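Local atomic coordinates of cytochrome c family protein (Geobacter sulfurreducens, PDB entry 3OUQ), a protein that carries several covalently bound c-type hemes in this N-terminal hexaheme fragment of a longer cytochrome and probably conducts electrons along them. Residues D73-C76 with V77-H80. Sequence-based numbering, arbitrary orientation.
Sequences DSQC and VRCH. With HEC (heme c), chain D.
Cys76 O sits at the edge of the His80 imidazole, near its plane, while the far end of that ring stands over the heme, NE2 binding the iron at 2.0 Å and the heme meso carbon CHA lying in the ring plane. The guanidinium of Arg78 has Gln75 OE1 at its edge, near its plane but 4.1 Å from NH1; amide and guanidinium are turned 53° apart on side chains that run side by side. Gln75 folds back at chi2 (-63°), bringing NE2 alongside CG and CD of the Arg78 aliphatic stem, and NE2 donates a weak hydrogen bond to Ser74 O. With an alanine at Gln75 the amide is gone: Ser74 O would probably lose its weak bond and the Arg78 stem its neighbour. The backbone ties the turn together: Arg78 N donates to Gln75 O, and Cys76 O accepts two bonds at 2.9 Å, one from Cys79 N and a second from His80 N. A water bridges Asp73 O and Val77 N. With SG anti to the carbonyl carbon in both cysteines, Cys76 reaches HEC CAB and Cys79 reaches HEC CAC, each through a 1.8 Å thioether from SG. This is the CXXCH heme-binding motif, Cys76 to His80, in a cytochrome c7 family unit; Met49 supplies the other axial ligand, and Arg78 NH2 makes a weak hydrogen bond to a propionate oxygen of another heme. Two thioethers and the iron bond thus fix the turn to one porphyrin, and His-Met ligation is likely to favour a higher reduction potential than a bis-histidine heme, other things being equal.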
loop_
_atom_site.group_PDB
_atom_site.type_symbol
_atom_site.label_atom_id
_atom_site.label_comp_id
_atom_site.label_asym_id
_atom_site.label_seq_id
_atom_site.Cartn_x
_atom_site.Cartn_y
_atom_site.Cartn_z
ATOM N N ASP A 73 -0.174 -4.504 10.722
ATOM C CA ASP A 73 -0.522 -3.099 10.711
ATOM C C ASP A 73 0.395 -2.296 11.632
ATOM O O ASP A 73 0.629 -1.112 11.399
ATOM C CB ASP A 73 -1.980 -2.910 11.134
ATOM C CG ASP A 73 -2.958 -3.455 10.114
ATOM O OD1 ASP A 73 -2.662 -3.365 8.903
ATOM O OD2 ASP A 73 -4.031 -3.954 10.522
ATOM N N SER A 74 0.916 -2.942 12.671
ATOM C CA SER A 74 1.806 -2.266 13.617
ATOM C C SER A 74 3.262 -2.309 13.179
ATOM O O SER A 74 4.121 -1.699 13.805
ATOM C CB SER A 74 1.692 -2.890 15.014
ATOM O OG SER A 74 1.930 -4.288 14.981
ATOM N N GLN A 75 3.536 -3.023 12.096
ATOM C CA GLN A 75 4.897 -3.131 11.603
ATOM C C GLN A 75 5.152 -2.387 10.300
ATOM O O GLN A 75 6.246 -2.468 9.749
ATOM C CB GLN A 75 5.276 -4.604 11.437
ATOM C CG GLN A 75 5.386 -5.361 12.743
ATOM C CD GLN A 75 6.490 -4.824 13.629
ATOM O OE1 GLN A 75 7.235 -5.587 14.238
ATOM N NE2 GLN A 75 6.598 -3.505 13.713
ATOM N N CYS A 76 4.158 -1.667 9.800
ATOM C CA CYS A 76 4.353 -0.934 8.560
ATOM C C CYS A 76 5.339 0.180 8.824
ATOM O O CYS A 76 6.215 0.453 8.009
ATOM C CB CYS A 76 3.039 -0.342 8.066
ATOM S SG CYS A 76 1.741 -1.577 7.776
ATOM N N VAL A 77 5.199 0.826 9.974
ATOM C CA VAL A 77 6.097 1.915 10.328
ATOM C C VAL A 77 7.566 1.495 10.319
ATOM O O VAL A 77 8.437 2.349 10.210
ATOM C CB VAL A 77 5.783 2.479 11.715
ATOM C CG1 VAL A 77 6.040 1.421 12.776
ATOM C CG2 VAL A 77 6.641 3.699 11.976
ATOM N N ARG A 78 7.842 0.193 10.444
ATOM C CA ARG A 78 9.224 -0.310 10.433
ATOM C C ARG A 78 9.913 -0.085 9.086
ATOM O O ARG A 78 11.137 -0.040 9.017
ATOM C CB ARG A 78 9.281 -1.808 10.764
ATOM C CG ARG A 78 8.895 -2.191 12.190
ATOM C CD ARG A 78 9.746 -1.491 13.238
ATOM N NE ARG A 78 11.166 -1.826 13.153
ATOM C CZ ARG A 78 11.704 -2.959 13.602
ATOM N NH1 ARG A 78 10.945 -3.877 14.169
ATOM N NH2 ARG A 78 13.008 -3.164 13.500
ATOM N N CYS A 79 9.132 0.037 8.017
ATOM C CA CYS A 79 9.691 0.288 6.691
ATOM C C CYS A 79 9.208 1.630 6.126
ATOM O O CYS A 79 10.020 2.460 5.706
ATOM C CB CYS A 79 9.316 -0.835 5.728
ATOM S SG CYS A 79 10.122 -2.425 6.078
ATOM N N HIS A 80 7.892 1.837 6.123
ATOM C CA HIS A 80 7.291 3.069 5.622
ATOM C C HIS A 80 7.288 4.148 6.703
ATOM O O HIS A 80 6.959 3.870 7.852
ATOM C CB HIS A 80 5.861 2.785 5.177
ATOM C CG HIS A 80 5.770 1.797 4.061
ATOM N ND1 HIS A 80 5.888 2.124 2.730
ATOM C CD2 HIS A 80 5.602 0.453 4.093
ATOM C CE1 HIS A 80 5.788 0.995 2.018
ATOM N NE2 HIS A 80 5.613 -0.043 2.805
HETATM FE FE HEC D . 5.086 -1.820 2.126
HETATM C CHA HEC D . 5.376 -1.074 -1.215
HETATM C CHB HEC D . 1.971 -0.511 2.141
HETATM C CHC HEC D . 4.668 -2.957 5.283
HETATM C CHD HEC D . 8.383 -2.689 2.220
HETATM N NA HEC D . 3.945 -0.944 0.767
HETATM C C1A HEC D . 4.154 -0.857 -0.606
HETATM C C2A HEC D . 3.000 -0.311 -1.282
HETATM C C3A HEC D . 2.114 0.006 -0.302
HETATM C C4A HEC D . 2.706 -0.374 0.965
HETATM C CMA HEC D . 0.706 0.545 -0.511
HETATM C CAA HEC D . 2.769 -0.181 -2.783
HETATM C CBA HEC D . 2.352 -1.486 -3.454
HETATM C CGA HEC D . 1.093 -2.082 -2.852
HETATM O O1A HEC D . 0.040 -1.421 -2.903
HETATM O O2A HEC D . 1.153 -3.208 -2.322
HETATM N NB HEC D . 3.581 -1.866 3.385
HETATM C C1B HEC D . 2.354 -1.262 3.252
HETATM C C2B HEC D . 1.518 -1.515 4.395
HETATM C C3B HEC D . 2.253 -2.265 5.220
HETATM C C4B HEC D . 3.542 -2.442 4.618
HETATM C CMB HEC D . 0.106 -0.975 4.638
HETATM C CAB HEC D . 1.828 -2.840 6.540
HETATM C CBB HEC D . 0.893 -4.016 6.518
HETATM N NC HEC D . 6.280 -2.665 3.479
HETATM C C1C HEC D . 5.959 -3.052 4.759
HETATM C C2C HEC D . 7.101 -3.635 5.438
HETATM C C3C HEC D . 8.155 -3.503 4.600
HETATM C C4C HEC D . 7.629 -2.961 3.357
HETATM C CMC HEC D . 7.132 -4.382 6.772
HETATM C CAC HEC D . 9.624 -3.759 4.971
HETATM C CBC HEC D . 9.961 -5.211 5.268
HETATM N ND HEC D . 6.578 -1.754 0.812
HETATM C C1D HEC D . 7.899 -2.098 1.044
HETATM C C2D HEC D . 8.675 -1.975 -0.172
HETATM C C3D HEC D . 7.804 -1.605 -1.172
HETATM C C4D HEC D . 6.525 -1.438 -0.535
HETATM C CMD HEC D . 10.172 -2.249 -0.320
HETATM C CAD HEC D . 8.077 -1.545 -2.681
HETATM C CBD HEC D . 8.381 -2.926 -3.230
HETATM C CGD HEC D . 8.666 -2.921 -4.720
HETATM O O1D HEC D . 9.091 -3.968 -5.249
HETATM O O2D HEC D . 8.463 -1.874 -5.367
HETATM O O HOH W 1 2.972 0.295 11.551
#